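PDB 2FD4: effector protein HopAB2 from Pseudomonas syringae, which acts inside plant cells as an E3 ubiquitin ligase that suppresses programmed cell death, yet triggers immunity in tomato when recognised by the Pto resistance protein. Local coordinates for residues 9-22 with 109-122. Numbering follows the deposited sequence.
Sequences PIASQFSQLRTISK and NAENIAKYAFRIVP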
loop_
_atom_site.group_PDB
_atom_site.type_symbol
_atom_site.label_atom_id
_atom_site.label_comp_id
_atom_site.label_asym_id
_atom_site.label_seq_id
_atom_site.Cartn_x
_atom_site.Cartn_y
_atom_site.Cartn_z
ATOM N N PRO A 9 10.078 -8.933 -2.652
ATOM C CA PRO A 9 10.782 -8.350 -1.488
ATOM C C PRO A 9 10.029 -7.191 -0.800
ATOM O O PRO A 9 10.293 -6.873 0.380
ATOM C CB PRO A 9 12.099 -7.842 -2.059
ATOM C CG PRO A 9 12.129 -8.223 -3.497
ATOM C CD PRO A 9 10.884 -8.899 -3.887
ATOM N N ILE A 10 9.127 -6.567 -1.558
ATOM C CA ILE A 10 8.272 -5.464 -1.070
ATOM C C ILE A 10 6.914 -6.038 -0.659
ATOM O O ILE A 10 6.532 -5.885 0.488
ATOM C CB ILE A 10 8.114 -4.359 -2.133
ATOM C CG1 ILE A 10 9.479 -3.742 -2.417
ATOM C CG2 ILE A 10 7.043 -3.301 -1.713
ATOM C CD1 ILE A 10 9.472 -2.804 -3.563
ATOM N N ALA A 11 6.212 -6.737 -1.554
ATOM C CA ALA A 11 4.855 -7.181 -1.184
ATOM C C ALA A 11 4.849 -8.196 -0.001
ATOM O O ALA A 11 3.824 -8.325 0.740
ATOM C CB ALA A 11 4.109 -7.756 -2.373
ATOM N N SER A 12 5.943 -8.946 0.168
ATOM C CA SER A 12 6.066 -9.874 1.299
ATOM C C SER A 12 6.092 -9.143 2.684
ATOM O O SER A 12 5.924 -9.762 3.722
ATOM C CB SER A 12 7.272 -10.783 1.163
ATOM O OG SER A 12 8.475 -10.055 1.414
ATOM N N GLN A 13 6.253 -7.827 2.689
ATOM C CA GLN A 13 6.177 -7.056 3.954
ATOM C C GLN A 13 4.770 -6.657 4.409
ATOM O O GLN A 13 4.575 -6.113 5.504
ATOM C CB GLN A 13 7.036 -5.811 3.828
ATOM C CG GLN A 13 8.483 -6.143 3.780
ATOM C CD GLN A 13 9.363 -4.931 3.701
ATOM O OE1 GLN A 13 9.364 -4.102 4.618
ATOM N NE2 GLN A 13 10.129 -4.808 2.615
ATOM N N PHE A 14 3.778 -6.933 3.582
ATOM C CA PHE A 14 2.394 -6.541 3.835
ATOM C C PHE A 14 1.960 -6.881 5.229
ATOM O O PHE A 14 1.452 -6.031 5.925
ATOM C CB PHE A 14 1.496 -7.193 2.812
ATOM C CG PHE A 14 0.053 -6.826 2.926
ATOM C CD1 PHE A 14 -0.354 -5.502 2.741
ATOM C CD2 PHE A 14 -0.909 -7.791 3.172
ATOM C CE1 PHE A 14 -1.624 -5.144 2.816
ATOM C CE2 PHE A 14 -2.212 -7.451 3.220
ATOM C CZ PHE A 14 -2.601 -6.125 3.021
ATOM N N SER A 15 2.155 -8.122 5.654
ATOM C CA SER A 15 1.708 -8.580 6.998
ATOM C C SER A 15 2.407 -7.990 8.230
ATOM O O SER A 15 1.950 -8.210 9.342
ATOM C CB SER A 15 1.813 -10.097 7.081
ATOM O OG SER A 15 0.914 -10.638 6.196
ATOM N N GLN A 16 3.532 -7.336 8.010
ATOM C CA GLN A 16 4.305 -6.677 9.038
ATOM C C GLN A 16 4.051 -5.210 9.173
ATOM O O GLN A 16 4.651 -4.537 9.998
ATOM C CB GLN A 16 5.777 -6.874 8.709
ATOM C CG GLN A 16 6.121 -8.314 8.594
ATOM C CD GLN A 16 7.393 -8.606 7.898
ATOM O OE1 GLN A 16 7.617 -8.233 6.755
ATOM N NE2 GLN A 16 8.247 -9.385 8.587
ATOM N N LEU A 17 3.218 -4.684 8.309
ATOM C CA LEU A 17 2.997 -3.243 8.264
ATOM C C LEU A 17 2.244 -2.818 9.477
ATOM O O LEU A 17 1.442 -3.573 10.024
ATOM C CB LEU A 17 2.220 -2.872 7.015
ATOM C CG LEU A 17 2.923 -3.043 5.660
ATOM C CD1 LEU A 17 1.987 -2.584 4.553
ATOM C CD2 LEU A 17 4.170 -2.304 5.568
ATOM N N ARG A 18 2.458 -1.562 9.866
ATOM C CA ARG A 18 1.538 -0.866 10.779
ATOM C C ARG A 18 0.168 -0.914 10.148
ATOM O O ARG A 18 0.036 -0.965 8.909
ATOM C CB ARG A 18 1.930 0.593 10.975
ATOM C CG ARG A 18 3.231 0.766 11.778
ATOM C CD ARG A 18 3.692 2.174 11.750
ATOM N NE ARG A 18 4.318 2.498 10.460
ATOM C CZ ARG A 18 4.843 3.650 10.141
ATOM N NH1 ARG A 18 4.860 4.667 10.998
ATOM N NH2 ARG A 18 5.371 3.794 8.918
ATOM N N THR A 19 -0.863 -0.886 10.988
ATOM C CA THR A 19 -2.226 -1.027 10.497
ATOM C C THR A 19 -3.082 0.187 10.805
ATOM O O THR A 19 -2.779 0.986 11.683
ATOM C CB THR A 19 -2.899 -2.293 11.013
ATOM O OG1 THR A 19 -3.136 -2.215 12.449
ATOM C CG2 THR A 19 -2.056 -3.512 10.649
ATOM N N ILE A 20 -4.130 0.322 10.008
ATOM C CA ILE A 20 -5.113 1.331 10.158
ATOM C C ILE A 20 -6.408 0.622 9.933
ATOM O O ILE A 20 -6.564 -0.076 8.985
ATOM C CB ILE A 20 -4.949 2.466 9.156
ATOM C CG1 ILE A 20 -3.604 3.175 9.351
ATOM C CG2 ILE A 20 -6.054 3.494 9.308
ATOM C CD1 ILE A 20 -3.288 4.115 8.172
ATOM N N SER A 21 -7.334 0.769 10.861
ATOM C CA SER A 21 -8.611 0.115 10.749
ATOM C C SER A 21 -9.419 0.734 9.645
ATOM O O SER A 21 -9.272 1.908 9.385
ATOM C CB SER A 21 -9.338 0.265 12.085
ATOM O OG SER A 21 -8.389 -0.118 13.053
ATOM N N LYS A 22 -10.306 -0.048 9.038
ATOM C CA LYS A 22 -11.256 0.471 8.066
ATOM C C LYS A 22 -12.004 1.674 8.595
ATOM O O LYS A 22 -12.346 2.570 7.828
ATOM C CB LYS A 22 -12.248 -0.606 7.649
ATOM C CG LYS A 22 -13.131 -0.166 6.499
ATOM C CD LYS A 22 -13.527 -1.320 5.594
ATOM C CE LYS A 22 -14.922 -1.815 5.881
ATOM N NZ LYS A 22 -15.224 -3.002 5.032
ATOM N N ASN A 109 11.589 1.601 -1.780
ATOM C CA ASN A 109 12.077 0.240 -2.068
ATOM C C ASN A 109 11.790 -0.658 -0.849
ATOM O O ASN A 109 11.096 -0.227 0.103
ATOM C CB ASN A 109 13.595 0.308 -2.444
ATOM C CG ASN A 109 14.440 0.992 -1.390
ATOM O OD1 ASN A 109 14.063 1.037 -0.225
ATOM N ND2 ASN A 109 15.603 1.575 -1.802
ATOM N N ALA A 110 12.269 -1.911 -0.894
ATOM C CA ALA A 110 12.090 -2.878 0.222
ATOM C C ALA A 110 12.616 -2.342 1.515
ATOM O O ALA A 110 12.075 -2.599 2.589
ATOM C CB ALA A 110 12.768 -4.225 -0.080
ATOM N N GLU A 111 13.709 -1.580 1.422
ATOM C CA GLU A 111 14.370 -1.102 2.577
ATOM C C GLU A 111 13.490 -0.170 3.420
ATOM O O GLU A 111 13.539 -0.239 4.634
ATOM C CB GLU A 111 15.672 -0.405 2.151
ATOM C CG GLU A 111 16.755 -1.313 1.622
ATOM C CD GLU A 111 16.411 -2.192 0.389
ATOM O OE1 GLU A 111 15.811 -1.700 -0.580
ATOM O OE2 GLU A 111 16.816 -3.400 0.376
ATOM N N ASN A 112 12.706 0.714 2.807
ATOM C CA ASN A 112 11.944 1.708 3.575
ATOM C C ASN A 112 10.409 1.666 3.410
ATOM O O ASN A 112 9.694 2.506 3.954
ATOM C CB ASN A 112 12.450 3.124 3.254
ATOM C CG ASN A 112 12.099 3.593 1.827
ATOM O OD1 ASN A 112 11.681 2.811 0.966
ATOM N ND2 ASN A 112 12.283 4.901 1.582
ATOM N N ILE A 113 9.859 0.668 2.705
ATOM C CA ILE A 113 8.404 0.706 2.414
ATOM C C ILE A 113 7.572 0.731 3.718
ATOM O O ILE A 113 6.521 1.384 3.804
ATOM C CB ILE A 113 8.000 -0.498 1.505
ATOM C CG1 ILE A 113 6.515 -0.439 1.160
ATOM C CG2 ILE A 113 8.334 -1.797 2.155
ATOM C CD1 ILE A 113 6.121 0.749 0.377
ATOM N N ALA A 114 8.070 0.087 4.764
ATOM C CA ALA A 114 7.274 -0.050 5.993
ATOM C C ALA A 114 7.149 1.297 6.731
ATOM O O ALA A 114 6.249 1.462 7.539
ATOM C CB ALA A 114 7.857 -1.059 6.887
ATOM N N LYS A 115 8.019 2.239 6.384
ATOM C CA LYS A 115 7.978 3.613 6.928
ATOM C C LYS A 115 6.909 4.449 6.217
ATOM O O LYS A 115 6.494 5.540 6.733
ATOM C CB LYS A 115 9.343 4.280 6.760
ATOM C CG LYS A 115 10.485 3.580 7.463
ATOM C CD LYS A 115 11.805 4.319 7.278
ATOM C CE LYS A 115 13.013 3.358 7.523
ATOM N NZ LYS A 115 14.346 4.034 7.299
ATOM N N TYR A 116 6.448 3.958 5.065
ATOM C CA TYR A 116 5.470 4.679 4.316
ATOM C C TYR A 116 4.142 3.994 4.228
ATOM O O TYR A 116 3.178 4.698 4.016
ATOM C CB TYR A 116 5.947 4.908 2.866
ATOM C CG TYR A 116 7.056 5.905 2.658
ATOM C CD1 TYR A 116 6.770 7.189 2.227
ATOM C CD2 TYR A 116 8.386 5.535 2.732
ATOM C CE1 TYR A 116 7.727 8.076 1.981
ATOM C CE2 TYR A 116 9.392 6.440 2.451
ATOM C CZ TYR A 116 9.029 7.722 2.076
ATOM O OH TYR A 116 9.951 8.677 1.783
ATOM N N ALA A 117 4.096 2.653 4.271
ATOM C CA ALA A 117 2.866 1.894 3.938
ATOM C C ALA A 117 2.144 1.401 5.199
ATOM O O ALA A 117 2.786 0.971 6.166
ATOM C CB ALA A 117 3.165 0.736 3.019
ATOM N N PHE A 118 0.814 1.494 5.154
ATOM C CA PHE A 118 -0.075 1.071 6.261
ATOM C C PHE A 118 -1.055 0.067 5.684
ATOM O O PHE A 118 -1.639 0.303 4.626
ATOM C CB PHE A 118 -0.810 2.286 6.793
ATOM C CG PHE A 118 0.100 3.242 7.455
ATOM C CD1 PHE A 118 0.358 3.123 8.807
ATOM C CD2 PHE A 118 0.758 4.225 6.727
ATOM C CE1 PHE A 118 1.235 3.976 9.443
ATOM C CE2 PHE A 118 1.655 5.086 7.352
ATOM C CZ PHE A 118 1.886 4.959 8.721
ATOM N N ARG A 119 -1.140 -1.117 6.277
ATOM C CA ARG A 119 -2.133 -2.103 5.876
ATOM C C ARG A 119 -3.525 -1.791 6.433
ATOM O O ARG A 119 -3.688 -1.542 7.638
ATOM C CB ARG A 119 -1.650 -3.500 6.320
ATOM C CG ARG A 119 -2.659 -4.553 6.117
ATOM C CD ARG A 119 -2.043 -5.911 6.210
ATOM N NE ARG A 119 -1.809 -6.267 7.565
ATOM C CZ ARG A 119 -2.674 -6.866 8.385
ATOM N NH1 ARG A 119 -3.910 -7.239 7.999
ATOM N NH2 ARG A 119 -2.305 -7.105 9.628
ATOM N N ILE A 120 -4.540 -1.759 5.544
ATOM C CA ILE A 120 -5.890 -1.450 5.986
ATOM C C ILE A 120 -6.611 -2.744 6.395
ATOM O O ILE A 120 -6.681 -3.705 5.617
ATOM C CB ILE A 120 -6.690 -0.692 4.919
ATOM C CG1 ILE A 120 -5.870 0.463 4.330
ATOM C CG2 ILE A 120 -8.000 -0.145 5.515
ATOM C CD1 ILE A 120 -5.159 1.325 5.363
ATOM N N VAL A 121 -7.096 -2.752 7.625
ATOM C CA VAL A 121 -7.793 -3.890 8.219
ATOM C C VAL A 121 -9.246 -3.544 8.560
ATOM O O VAL A 121 -9.612 -2.371 8.676
ATOM C CB VAL A 121 -7.086 -4.376 9.507
ATOM C CG1 VAL A 121 -5.636 -4.766 9.206
ATOM C CG2 VAL A 121 -7.133 -3.320 10.612
ATOM N N PRO A 122 -10.098 -4.569 8.681
ATOM C CA PRO A 122 -11.451 -4.325 9.212
ATOM C C PRO A 122 -11.479 -3.845 10.683
ATOM O O PRO A 122 -10.544 -4.134 11.456
ATOM C CB PRO A 122 -12.135 -5.689 9.074
ATOM C CG PRO A 122 -11.290 -6.506 8.195
ATOM C CD PRO A 122 -9.893 -5.984 8.331
HETATM O O HOH W 1 10.482 -1.727 4.904
HETATM O O HOH W 2 0.159 -5.924 10.063
HETATM O O HOH W 3 4.230 0.407 8.369
#
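R18 takes the tip of the F118 ring over one face of its guanidinium, F118 CZ 3.5 Å from R18 CZ, the two planes 38° apart. Both residues belong to the U-box-like E3 ligase domain at the C-terminal end of the effector, where strand 18-21 runs parallel to strand 117-121 at one border of a mixed sheet. The backbone ladder has R119 N giving to R18 O, I20 N to R119 O and V121 N to I20 O. A bend at chi3 (-77°) turns the R18 head to the short, weakly bonded helix 113-116, where NH2 gives to a lone pair of A114 O at 2.8 Å; Q73 O takes NH1 and a water takes NE, so bonds to all three nitrogens fix the head's rotation. Beside F118, I20 sets CD1 3.4 Å from F118 CB, and L83 of strand 83-87 touches both residues. On the face bearing T19 and R119, R119 passes over F14, with CD 3.4 Å from the ring centroid in a CH-pi contact, while T19 CG2 lies over a face of the R119 guanidinium. L17, just before strand 18-21, packs CD2 on A114 and CD1 on A117 CB. Farther along, I10 crosses I113 at about a right angle, and helix 88-97, which carries the inferred E2-binding residue F94, borders this end through L95 on I10 and M88 on I113. Q13 reaches across with an extended chain: both hydrogens of NE2 are used almost in the amide plane, one on P9 O, the other on a lone pair of A110 O at 2.9 Å with an N-H...O angle of 170°.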